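PDB 2Q01: uronate isomerase from Caulobacter crescentus, which catalyses the isomerisation of D-glucuronate to D-fructuronate and of D-galacturonate to D-tagaturonate in bacterial uronate breakdown. Local coordinates for residues A30-L35 / L457-T462; S39-T44 / G414-T419; I165-T170 / G190-T195; E172-S177 / E233-R238. All blocks are in the same frame, centred on the assembly; numbering follows the deposited sequence. Where two conformers were deposited one is given.

Contact 1 (A30-L35 / L457-T462); sequences ALVKDL and LIVDLT
Here a turn on the periphery of the TIM-barrel fold packs against a late helix: residues 457-462 belong to helix 451-469, and residues 30-35 link helix 19-30 to strand 37-39. Val32 to Leu35 make a type I beta turn, closed by Leu35 N donating to Val32 O at 3.2 Å, so both side chains face the helix from one compact bend. The apolar contacts centre on Val32, whose CG2 lies 3.8 Å from Ile458 CG1 and also meets the CG2 of Val459. Leu31 crosses Ile458 obliquely, with its CD2 4.0 Å from Ile458 CG2. At the far end of the turn Leu35 crosses Val459 at about a right angle and sets its CD1 4.0 Å from Thr462 CG2. The polar part is internal to the helix. Thr462 OG1 sits beside its own backbone N (chi1 -60°) and donates to Ile458 O at 2.8 Å, in the carbonyl plane; Thr462 N gives that oxygen a second bond. An alanine at Thr462 would lose the hydroxyl and the methyl, and would probably loosen the packing on Val32 and Leu35. Arg433 of helix 425-445 touches Val32 and Thr462 and bonds Leu35 O, tying a second helix to the turn. Val32 meets the threonine tip to tip, its CG1 3.5 Å from Thr462 OG1.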
loop_
_atom_site.group_PDB
_atom_site.type_symbol
_atom_site.label_atom_id
_atom_site.label_comp_id
_atom_site.label_asym_id
_atom_site.label_seq_id
_atom_site.Cartn_x
_atom_site.Cartn_y
_atom_site.Cartn_z
ATOM N N ALA B 30 23.484 7.041 19.289
ATOM C CA ALA B 30 24.309 7.315 20.476
ATOM C C ALA B 30 23.816 8.532 21.268
ATOM O O ALA B 30 23.940 8.589 22.489
ATOM C CB ALA B 30 25.759 7.507 20.067
ATOM N N LEU B 31 23.223 9.480 20.549
ATOM C CA LEU B 31 22.667 10.706 21.099
ATOM C C LEU B 31 21.381 10.459 21.880
ATOM O O LEU B 31 20.878 11.353 22.559
ATOM C CB LEU B 31 22.345 11.648 19.938
ATOM C CG LEU B 31 22.946 13.042 19.863
ATOM C CD1 LEU B 31 24.437 12.960 19.584
ATOM C CD2 LEU B 31 22.244 13.785 18.756
ATOM N N VAL B 32 20.868 9.237 21.794
ATOM C CA VAL B 32 19.488 8.945 22.150
ATOM C C VAL B 32 19.290 7.616 22.919
ATOM O O VAL B 32 18.307 7.463 23.656
ATOM C CB VAL B 32 18.617 9.072 20.859
ATOM C CG1 VAL B 32 17.760 7.874 20.592
ATOM C CG2 VAL B 32 17.830 10.370 20.878
ATOM N N LYS B 33 20.257 6.698 22.797
ATOM C CA LYS B 33 20.152 5.324 23.336
ATOM C C LYS B 33 19.990 5.200 24.849
ATOM O O LYS B 33 19.463 4.198 25.341
ATOM C CB LYS B 33 21.331 4.452 22.878
ATOM C CG LYS B 33 22.687 4.793 23.477
ATOM C CD LYS B 33 23.790 3.981 22.819
ATOM C CE LYS B 33 25.160 4.596 23.084
ATOM N NZ LYS B 33 26.155 4.203 22.040
ATOM N N ASP B 34 20.447 6.218 25.572
ATOM C CA ASP B 34 20.490 6.187 27.025
ATOM C C ASP B 34 19.538 7.197 27.654
ATOM O O ASP B 34 19.525 7.356 28.873
ATOM C CB ASP B 34 21.924 6.422 27.517
ATOM C CG ASP B 34 22.824 5.213 27.304
ATOM O OD1 ASP B 34 22.413 4.088 27.671
ATOM O OD2 ASP B 34 23.946 5.390 26.777
ATOM N N LEU B 35 18.748 7.872 26.820
ATOM C CA LEU B 35 17.668 8.736 27.298
ATOM C C LEU B 35 16.616 7.902 28.033
ATOM O O LEU B 35 16.441 6.716 27.719
ATOM C CB LEU B 35 17.020 9.495 26.133
ATOM C CG LEU B 35 17.732 10.728 25.572
ATOM C CD1 LEU B 35 16.990 11.243 24.361
ATOM C CD2 LEU B 35 17.864 11.830 26.618
ATOM N N LEU B 457 16.188 16.352 15.684
ATOM C CA LEU B 457 14.999 15.523 15.486
ATOM C C LEU B 457 14.997 14.214 16.241
ATOM O O LEU B 457 13.968 13.824 16.773
ATOM C CB LEU B 457 14.738 15.258 14.003
ATOM C CG LEU B 457 13.869 16.349 13.385
ATOM C CD1 LEU B 457 13.881 16.286 11.881
ATOM C CD2 LEU B 457 12.457 16.245 13.916
ATOM N N ILE B 458 16.144 13.546 16.293
ATOM C CA ILE B 458 16.237 12.267 16.990
ATOM C C ILE B 458 15.905 12.402 18.490
ATOM O O ILE B 458 15.191 11.568 19.043
ATOM C CB ILE B 458 17.591 11.538 16.702
ATOM C CG1 ILE B 458 17.530 10.066 17.108
ATOM C CG2 ILE B 458 18.771 12.236 17.366
ATOM C CD1 ILE B 458 16.743 9.205 16.188
ATOM N N VAL B 459 16.372 13.484 19.111
ATOM C CA VAL B 459 16.132 13.755 20.529
ATOM C C VAL B 459 14.675 14.171 20.774
ATOM O O VAL B 459 14.074 13.777 21.781
ATOM C CB VAL B 459 17.130 14.814 21.079
ATOM C CG1 VAL B 459 16.940 15.040 22.584
ATOM C CG2 VAL B 459 18.558 14.377 20.816
ATOM N N ASP B 460 14.111 14.938 19.840
ATOM C CA ASP B 460 12.710 15.361 19.904
ATOM C C ASP B 460 11.787 14.155 19.810
ATOM O O ASP B 460 10.979 13.914 20.713
ATOM C CB ASP B 460 12.385 16.357 18.787
ATOM C CG ASP B 460 12.672 17.796 19.178
ATOM O OD1 ASP B 460 12.837 18.078 20.386
ATOM O OD2 ASP B 460 12.724 18.654 18.270
ATOM N N LEU B 461 11.953 13.388 18.732
ATOM C CA LEU B 461 11.203 12.154 18.478
ATOM C C LEU B 461 11.221 11.166 19.647
ATOM O O LEU B 461 10.207 10.530 19.945
ATOM C CB LEU B 461 11.740 11.466 17.216
ATOM C CG LEU B 461 11.102 11.694 15.835
ATOM C CD1 LEU B 461 10.602 13.112 15.597
ATOM C CD2 LEU B 461 12.057 11.262 14.720
ATOM N N THR B 462 12.371 11.059 20.310
ATOM C CA THR B 462 12.556 10.126 21.416
ATOM C C THR B 462 11.941 10.630 22.721
ATOM O O THR B 462 11.259 9.876 23.423
ATOM C CB THR B 462 14.061 9.808 21.622
ATOM O OG1 THR B 462 14.589 9.230 20.422
ATOM C CG2 THR B 462 14.280 8.832 22.769
#

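Contact 2 (S39-T44 / G414-T419); sequences SPHGHT and GFNDDT
Ser39 holds OG anti to its backbone N (chi1 -176°), while Asp417 turns CG into the crowded position between its N and carbonyl carbon (chi1 49°), and these torsions bring hydroxyl and carboxylate together at the heart of the TIM-barrel fold. Residues 39-44 lead out of strand 37-39, and the loop 414-419 comes before helix 425-445. Ser39 OG donates to Asp417 OD1 over a very short 2.4 Å, meeting the oxygen from above the carboxylate plane. A water bridges the loops, donating to Ser39 OG and to His41 O (2.7 Å) and accepting from Asp417 N. An alanine at Asp417 would remove the carboxylate and would probably leave Ser39 OG without this acceptor and the loops less firmly joined. The backbones also pair: Asp418 N donates to His41 O, and His43 N reaches Thr419 O at 3.2 Å from above the carbonyl plane. His41 and His43 form an HxH pair which, with Asp418, matches the metal-binding pattern of other metallo-dependent hydrolases and may serve likewise; no metal is modelled between them. Asp418 runs alongside both imidazoles, its carboxylate 23° from the His41 ring plane. Asp418 OD1 lies 3.1 Å from both His41 CE1 and His43 CD2.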
loop_
_atom_site.group_PDB
_atom_site.type_symbol
_atom_site.label_atom_id
_atom_site.label_comp_id
_atom_site.label_asym_id
_atom_site.label_seq_id
_atom_site.Cartn_x
_atom_site.Cartn_y
_atom_site.Cartn_z
ATOM N N SER B 39 6.798 6.019 28.120
ATOM C CA SER B 39 5.884 5.000 27.636
ATOM C C SER B 39 4.423 5.402 27.910
ATOM O O SER B 39 3.808 4.923 28.866
ATOM C CB SER B 39 6.237 3.659 28.283
ATOM O OG SER B 39 5.430 2.620 27.774
ATOM N N PRO B 40 3.852 6.262 27.043
ATOM C CA PRO B 40 2.603 6.950 27.357
ATOM C C PRO B 40 1.320 6.160 27.049
ATOM O O PRO B 40 0.226 6.628 27.372
ATOM C CB PRO B 40 2.689 8.210 26.502
ATOM C CG PRO B 40 3.551 7.829 25.334
ATOM C CD PRO B 40 4.348 6.615 25.698
ATOM N N HIS B 41 1.454 4.977 26.447
ATOM C CA HIS B 41 0.327 4.069 26.254
ATOM C C HIS B 41 0.766 2.611 26.312
ATOM O O HIS B 41 1.606 2.174 25.517
ATOM C CB HIS B 41 -0.389 4.347 24.928
ATOM C CG HIS B 41 -1.611 3.506 24.719
ATOM N ND1 HIS B 41 -1.677 2.513 23.765
ATOM C CD2 HIS B 41 -2.807 3.496 25.354
ATOM C CE1 HIS B 41 -2.866 1.938 23.813
ATOM N NE2 HIS B 41 -3.570 2.515 24.770
ATOM N N GLY B 42 0.182 1.859 27.243
ATOM C CA GLY B 42 0.517 0.447 27.410
ATOM C C GLY B 42 -0.433 -0.333 28.297
ATOM O O GLY B 42 -1.387 0.227 28.847
ATOM N N HIS B 43 -0.149 -1.628 28.451
ATOM C CA HIS B 43 -1.059 -2.555 29.129
ATOM C C HIS B 43 -0.417 -3.393 30.235
ATOM O O HIS B 43 -0.805 -4.544 30.449
ATOM C CB HIS B 43 -1.738 -3.470 28.102
ATOM C CG HIS B 43 -2.567 -2.734 27.099
ATOM N ND1 HIS B 43 -3.891 -2.417 27.314
ATOM C CD2 HIS B 43 -2.255 -2.240 25.878
ATOM C CE1 HIS B 43 -4.361 -1.764 26.266
ATOM N NE2 HIS B 43 -3.387 -1.642 25.381
ATOM N N THR B 44 0.549 -2.819 30.946
ATOM C CA THR B 44 1.137 -3.494 32.106
ATOM C C THR B 44 0.173 -3.416 33.292
ATOM O O THR B 44 -0.683 -2.524 33.349
ATOM C CB THR B 44 2.532 -2.921 32.505
ATOM O OG1 THR B 44 2.401 -1.560 32.932
ATOM C CG2 THR B 44 3.524 -3.007 31.337
ATOM N N GLY B 414 5.943 10.460 18.490
ATOM C CA GLY B 414 7.002 9.550 18.899
ATOM C C GLY B 414 6.537 8.105 18.961
ATOM O O GLY B 414 5.804 7.641 18.089
ATOM N N PHE B 415 6.956 7.398 20.005
ATOM C CA PHE B 415 6.753 5.957 20.103
ATOM C C PHE B 415 6.074 5.563 21.411
ATOM O O PHE B 415 6.378 6.113 22.469
ATOM C CB PHE B 415 8.107 5.231 19.951
ATOM C CG PHE B 415 8.039 3.739 20.163
ATOM C CD1 PHE B 415 7.571 2.899 19.157
ATOM C CD2 PHE B 415 8.458 3.169 21.368
ATOM C CE1 PHE B 415 7.504 1.517 19.359
ATOM C CE2 PHE B 415 8.390 1.788 21.573
ATOM C CZ PHE B 415 7.921 0.965 20.569
ATOM N N ASN B 416 5.145 4.615 21.321
ATOM C CA ASN B 416 4.650 3.898 22.490
ATOM C C ASN B 416 4.788 2.393 22.269
ATOM O O ASN B 416 4.644 1.914 21.147
ATOM C CB ASN B 416 3.214 4.312 22.855
ATOM C CG ASN B 416 2.195 3.954 21.786
ATOM O OD1 ASN B 416 1.852 4.779 20.942
ATOM N ND2 ASN B 416 1.691 2.730 21.832
ATOM N N ASP B 417 5.080 1.652 23.331
ATOM C CA ASP B 417 5.359 0.227 23.198
ATOM C C ASP B 417 4.103 -0.634 23.090
ATOM O O ASP B 417 4.133 -1.679 22.431
ATOM C CB ASP B 417 6.263 -0.266 24.331
ATOM C CG ASP B 417 5.776 0.162 25.702
ATOM O OD1 ASP B 417 6.471 0.975 26.342
ATOM O OD2 ASP B 417 4.706 -0.310 26.144
ATOM N N ASP B 418 3.029 -0.192 23.755
ATOM C CA ASP B 418 1.702 -0.840 23.738
ATOM C C ASP B 418 1.746 -2.346 24.059
ATOM O O ASP B 418 1.176 -3.174 23.340
ATOM C CB ASP B 418 0.986 -0.569 22.403
ATOM C CG ASP B 418 -0.504 -0.889 22.449
ATOM O OD1 ASP B 418 -1.157 -0.608 23.475
ATOM O OD2 ASP B 418 -1.021 -1.431 21.448
ATOM N N THR B 419 2.433 -2.693 25.142
ATOM C CA THR B 419 2.659 -4.100 25.469
ATOM C C THR B 419 2.311 -4.439 26.920
ATOM O O THR B 419 2.305 -3.565 27.793
ATOM C CB THR B 419 4.119 -4.539 25.114
ATOM O OG1 THR B 419 4.281 -5.948 25.335
ATOM C CG2 THR B 419 5.156 -3.756 25.930
HETATM O O HOH W 1 4.131 3.060 25.688
#

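Contact 3 (I165-T170 / G190-T195); sequences IETLAT and GGHVIT
The His192 imidazole carries Ile194 CG2 on one face, 3.4 Å above the ring plane and offset toward the rim, while the Thr167 side chain and Glu166 O come to its edge. Trp478 also meets this ring, their planes about 30° apart. With CG anti to the backbone N (chi1 -173°), His192 runs alongside Thr167, and its ND1 is hydrogen-bonded to Thr167 OG1 at 3.1 Å; either atom could be the donor. The carbon side of the threonine is close too, CG2 lying 3.5 Å from His192 ND1. Both residues belong to the parallel pairing of strands 167-169 and 192-194, the two strands of a beta-alpha-beta unit in the TIM-barrel fold whose intervening helix is 179-186. Leu168 bonds both ways: its N donates almost straight to His192 O at 3.0 Å, and its O accepts from Ile194 N at 2.8 Å, nearly along the C=O axis. Thr170 N then donates to Ile194 O at 2.8 Å. Ala169 and Ile194 share the sheet face of Thr167 and His192, with Ala169 CB 3.8 Å from Ile194 CG1. Leu168 and Val193 point to the opposite face, where Phe160 of helix 156-162 covers both. The hydroxyl of Thr170 looks beyond the strands to Glu172 and His181, while its methyl CG2 packs 4.0 Å from Val193 CG1.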
loop_
_atom_site.group_PDB
_atom_site.type_symbol
_atom_site.label_atom_id
_atom_site.label_comp_id
_atom_site.label_asym_id
_atom_site.label_seq_id
_atom_site.Cartn_x
_atom_site.Cartn_y
_atom_site.Cartn_z
ATOM N N ILE B 165 12.900 3.932 33.227
ATOM C CA ILE B 165 11.587 4.361 32.792
ATOM C C ILE B 165 11.235 5.627 33.545
ATOM O O ILE B 165 11.259 5.661 34.774
ATOM C CB ILE B 165 10.521 3.262 32.970
ATOM C CG1 ILE B 165 10.940 2.008 32.187
ATOM C CG2 ILE B 165 9.141 3.764 32.506
ATOM C CD1 ILE B 165 10.263 0.718 32.616
ATOM N N GLU B 166 10.945 6.678 32.790
ATOM C CA GLU B 166 10.539 7.941 33.367
ATOM C C GLU B 166 9.041 7.938 33.648
ATOM O O GLU B 166 8.615 8.252 34.758
ATOM C CB GLU B 166 10.912 9.086 32.437
ATOM C CG GLU B 166 10.607 10.445 33.017
ATOM C CD GLU B 166 11.519 11.519 32.495
ATOM O OE1 GLU B 166 10.988 12.510 31.965
ATOM O OE2 GLU B 166 12.759 11.378 32.620
ATOM N N THR B 167 8.259 7.573 32.632
ATOM C CA THR B 167 6.801 7.513 32.713
ATOM C C THR B 167 6.323 6.190 32.131
ATOM O O THR B 167 6.766 5.789 31.055
ATOM C CB THR B 167 6.159 8.681 31.922
ATOM O OG1 THR B 167 6.590 9.928 32.481
ATOM C CG2 THR B 167 4.632 8.612 31.944
ATOM N N LEU B 168 5.439 5.508 32.857
ATOM C CA LEU B 168 4.755 4.323 32.342
ATOM C C LEU B 168 3.256 4.482 32.550
ATOM O O LEU B 168 2.807 4.710 33.669
ATOM C CB LEU B 168 5.251 3.059 33.051
ATOM C CG LEU B 168 4.693 1.694 32.640
ATOM C CD1 LEU B 168 4.984 1.392 31.175
ATOM C CD2 LEU B 168 5.277 0.602 33.520
ATOM N N ALA B 169 2.488 4.368 31.473
ATOM C CA ALA B 169 1.031 4.433 31.572
ATOM C C ALA B 169 0.400 3.053 31.422
ATOM O O ALA B 169 0.788 2.269 30.554
ATOM C CB ALA B 169 0.452 5.409 30.543
ATOM N N THR B 170 -0.564 2.764 32.287
ATOM C CA THR B 170 -1.387 1.565 32.170
ATOM C C THR B 170 -2.773 1.961 31.630
ATOM O O THR B 170 -3.049 3.144 31.441
ATOM C CB THR B 170 -1.498 0.827 33.522
ATOM O OG1 THR B 170 -2.375 1.548 34.391
ATOM C CG2 THR B 170 -0.132 0.705 34.186
ATOM N N GLY B 190 9.387 6.295 43.918
ATOM C CA GLY B 190 9.052 7.489 43.140
ATOM C C GLY B 190 8.748 7.261 41.672
ATOM O O GLY B 190 8.816 8.193 40.871
ATOM N N GLY B 191 8.405 6.022 41.324
ATOM C CA GLY B 191 8.079 5.663 39.947
ATOM C C GLY B 191 6.778 6.287 39.481
ATOM O O GLY B 191 5.762 6.224 40.181
ATOM N N HIS B 192 6.823 6.889 38.293
ATOM C CA HIS B 192 5.690 7.605 37.727
ATOM C C HIS B 192 4.873 6.642 36.877
ATOM O O HIS B 192 4.968 6.628 35.649
ATOM C CB HIS B 192 6.186 8.814 36.929
ATOM C CG HIS B 192 5.106 9.728 36.434
ATOM N ND1 HIS B 192 4.935 10.019 35.096
ATOM C CD2 HIS B 192 4.164 10.442 37.094
ATOM C CE1 HIS B 192 3.927 10.859 34.952
ATOM N NE2 HIS B 192 3.442 11.133 36.150
ATOM N N VAL B 193 4.093 5.811 37.562
ATOM C CA VAL B 193 3.153 4.911 36.911
ATOM C C VAL B 193 1.779 5.575 36.915
ATOM O O VAL B 193 1.194 5.815 37.972
ATOM C CB VAL B 193 3.103 3.526 37.588
ATOM C CG1 VAL B 193 2.067 2.639 36.910
ATOM C CG2 VAL B 193 4.485 2.862 37.557
ATOM N N ILE B 194 1.289 5.898 35.724
ATOM C CA ILE B 194 -0.001 6.568 35.572
ATOM C C ILE B 194 -0.992 5.688 34.817
ATOM O O ILE B 194 -0.690 4.545 34.474
ATOM C CB ILE B 194 0.130 7.958 34.890
ATOM C CG1 ILE B 194 0.780 7.841 33.508
ATOM C CG2 ILE B 194 0.909 8.905 35.780
ATOM C CD1 ILE B 194 0.645 9.088 32.660
ATOM N N THR B 195 -2.175 6.232 34.565
ATOM C CA THR B 195 -3.242 5.476 33.921
ATOM C C THR B 195 -3.737 6.159 32.641
ATOM O O THR B 195 -3.301 7.261 32.304
ATOM C CB THR B 195 -4.405 5.207 34.912
ATOM O OG1 THR B 195 -5.436 4.467 34.255
ATOM C CG2 THR B 195 -4.977 6.509 35.465
#

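Contact 4 (E172-S177 / E233-R238); sequences EGPHES and EAHRLR
The guanidinium of Arg238 grips two backbone carbonyls of the loop through its edge. NE donates to Pro174 O at 2.8 Å in the carbonyl plane, on a lone pair of that oxygen, though the bond bends to 145° at the hydrogen and the acceptor is tilted from the guanidinium plane. NH1 lies 2.8 Å from Glu176 O, but at 116° this second bond is weak. The aliphatic root of the arginine rests on the proline: CB of Arg238 is 4.0 Å from CB of Pro174, and Arg238 CG is equally near that Pro174 CB. To bring the guanidinium edge to the two carbonyls, the arginine chain leaves beside its own backbone N and then folds at chi2 and chi3. Pro174 also reaches the His235 ring, with CG 4.4 Å from CE1 in an oblique approach.

One shell further out, the two accepting carbonyls are set by a type I beta turn from Gly173 to Glu176, in the loop that leaves strand 165-169 of the TIM-barrel fold for helix 179-186. The Glu176 side chain folds back on this turn, its OE2 taking the N-H of Gly173 at 3.0 Å with the anti lone pair. Pro174 O has another donor in Thr220 of helix 210-221, so the oxygen is held by two side chains. On helix 228-244, His235 is fixed at both ring nitrogens: ND1 bonds the hydroxyl of Tyr197 and NE2 that of Tyr231. Met291, Met295 and Met298 of helix 281-302 pack against the same ring.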
loop_
_atom_site.group_PDB
_atom_site.type_symbol
_atom_site.label_atom_id
_atom_site.label_comp_id
_atom_site.label_asym_id
_atom_site.label_seq_id
_atom_site.Cartn_x
_atom_site.Cartn_y
_atom_site.Cartn_z
ATOM N N GLU B 172 -6.977 1.473 32.061
ATOM C CA GLU B 172 -8.145 1.011 32.831
ATOM C C GLU B 172 -9.437 1.619 32.302
ATOM O O GLU B 172 -9.429 2.702 31.720
ATOM C CB GLU B 172 -8.031 1.347 34.330
ATOM C CG GLU B 172 -6.623 1.551 34.904
ATOM C CD GLU B 172 -5.809 0.278 35.048
ATOM O OE1 GLU B 172 -4.740 0.205 34.417
ATOM O OE2 GLU B 172 -6.220 -0.636 35.797
ATOM N N GLY B 173 -10.546 0.914 32.505
ATOM C CA GLY B 173 -11.871 1.443 32.201
ATOM C C GLY B 173 -12.462 2.189 33.384
ATOM O O GLY B 173 -11.945 2.094 34.494
ATOM N N PRO B 174 -13.570 2.923 33.161
ATOM C CA PRO B 174 -14.264 3.711 34.192
ATOM C C PRO B 174 -14.942 2.845 35.251
ATOM O O PRO B 174 -15.259 3.332 36.339
ATOM C CB PRO B 174 -15.335 4.474 33.403
ATOM C CG PRO B 174 -15.043 4.251 31.975
ATOM C CD PRO B 174 -14.246 3.011 31.858
ATOM N N HIS B 175 -15.160 1.576 34.916
ATOM C CA HIS B 175 -15.787 0.606 35.801
ATOM C C HIS B 175 -14.826 -0.083 36.774
ATOM O O HIS B 175 -15.274 -0.669 37.759
ATOM C CB HIS B 175 -16.553 -0.441 34.982
ATOM C CG HIS B 175 -15.701 -1.208 34.018
ATOM N ND1 HIS B 175 -15.341 -0.713 32.782
ATOM C CD2 HIS B 175 -15.155 -2.445 34.099
ATOM C CE1 HIS B 175 -14.595 -1.603 32.153
ATOM N NE2 HIS B 175 -14.468 -2.664 32.930
ATOM N N GLU B 176 -13.520 -0.021 36.509
ATOM C CA GLU B 176 -12.525 -0.595 37.438
ATOM C C GLU B 176 -11.897 0.430 38.387
ATOM O O GLU B 176 -11.927 1.635 38.113
ATOM C CB GLU B 176 -11.455 -1.415 36.706
ATOM C CG GLU B 176 -11.327 -1.134 35.216
ATOM C CD GLU B 176 -10.522 -2.195 34.486
ATOM O OE1 GLU B 176 -10.270 -3.270 35.072
ATOM O OE2 GLU B 176 -10.141 -1.954 33.322
ATOM N N SER B 177 -11.341 -0.064 39.499
ATOM C CA SER B 177 -10.767 0.805 40.528
ATOM C C SER B 177 -9.330 1.212 40.219
ATOM O O SER B 177 -8.591 0.489 39.543
ATOM C CB SER B 177 -10.845 0.150 41.913
ATOM O OG SER B 177 -9.890 -0.885 42.058
ATOM N N GLU B 233 -22.423 12.498 33.306
ATOM C CA GLU B 233 -21.840 12.909 34.589
ATOM C C GLU B 233 -20.938 11.844 35.193
ATOM O O GLU B 233 -19.927 12.167 35.807
ATOM C CB GLU B 233 -22.912 13.302 35.607
ATOM C CG GLU B 233 -23.036 14.806 35.818
ATOM C CD GLU B 233 -21.737 15.451 36.283
ATOM O OE1 GLU B 233 -21.150 14.967 37.276
ATOM O OE2 GLU B 233 -21.306 16.445 35.655
ATOM N N ALA B 234 -21.314 10.582 35.008
ATOM C CA ALA B 234 -20.519 9.454 35.473
ATOM C C ALA B 234 -19.188 9.346 34.733
ATOM O O ALA B 234 -18.196 8.920 35.313
ATOM C CB ALA B 234 -21.306 8.171 35.337
ATOM N N HIS B 235 -19.174 9.733 33.458
ATOM C CA HIS B 235 -17.945 9.768 32.669
ATOM C C HIS B 235 -17.027 10.907 33.091
ATOM O O HIS B 235 -15.808 10.741 33.119
ATOM C CB HIS B 235 -18.259 9.909 31.187
ATOM C CG HIS B 235 -18.466 8.609 30.479
ATOM N ND1 HIS B 235 -17.458 7.684 30.314
ATOM C CD2 HIS B 235 -19.551 8.098 29.853
ATOM C CE1 HIS B 235 -17.919 6.647 29.638
ATOM N NE2 HIS B 235 -19.185 6.875 29.343
ATOM N N ARG B 236 -17.618 12.058 33.408
ATOM C CA ARG B 236 -16.864 13.222 33.858
ATOM C C ARG B 236 -16.200 12.978 35.207
ATOM O O ARG B 236 -15.023 13.299 35.388
ATOM C CB ARG B 236 -17.758 14.454 33.932
ATOM C CG ARG B 236 -18.114 15.041 32.590
ATOM C CD ARG B 236 -18.850 16.369 32.745
ATOM N NE ARG B 236 -19.772 16.579 31.631
ATOM C CZ ARG B 236 -21.086 16.372 31.687
ATOM N NH1 ARG B 236 -21.665 15.970 32.814
ATOM N NH2 ARG B 236 -21.829 16.581 30.609
ATOM N N LEU B 237 -16.956 12.396 36.137
ATOM C CA LEU B 237 -16.452 12.072 37.468
ATOM C C LEU B 237 -15.354 11.010 37.438
ATOM O O LEU B 237 -14.402 11.077 38.216
ATOM C CB LEU B 237 -17.592 11.634 38.394
ATOM C CG LEU B 237 -18.642 12.665 38.826
ATOM C CD1 LEU B 237 -19.605 12.028 39.810
ATOM C CD2 LEU B 237 -18.024 13.931 39.425
ATOM N N ARG B 238 -15.487 10.037 36.540
ATOM C CA ARG B 238 -14.479 8.988 36.406
ATOM C C ARG B 238 -13.219 9.494 35.720
ATOM O O ARG B 238 -12.119 9.136 36.116
ATOM C CB ARG B 238 -15.038 7.750 35.692
ATOM C CG ARG B 238 -15.997 6.927 36.551
ATOM C CD ARG B 238 -15.409 6.620 37.906
ATOM N NE ARG B 238 -14.430 5.542 37.850
ATOM C CZ ARG B 238 -13.498 5.327 38.772
ATOM N NH1 ARG B 238 -12.659 4.309 38.638
ATOM N NH2 ARG B 238 -13.401 6.129 39.823
#

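Along the chain, contact 1 joins parts near the two ends and encloses the rest, contact 2 lies within it, and contacts 3 and 4 interleave inside contact 2; contacts 1 and 2 thus bring N-terminal and C-terminal parts together in one TIM-barrel domain. Contacts 2 and 3 are nearest, with centres about 11 Å apart: strand 37-39 runs parallel to strand 165-169, with probable hydrogen bonds from Ser39 to Thr167 and Ala169, so the three-stranded sheet carries straight into contact 2. Contact 4 continues from the same strand and touches contact 3 through Thr195 and Glu172. Contacts 1 and 4 lie far apart, centres about 36 Å, joining loops to helices 451-469 and 228-244 respectively.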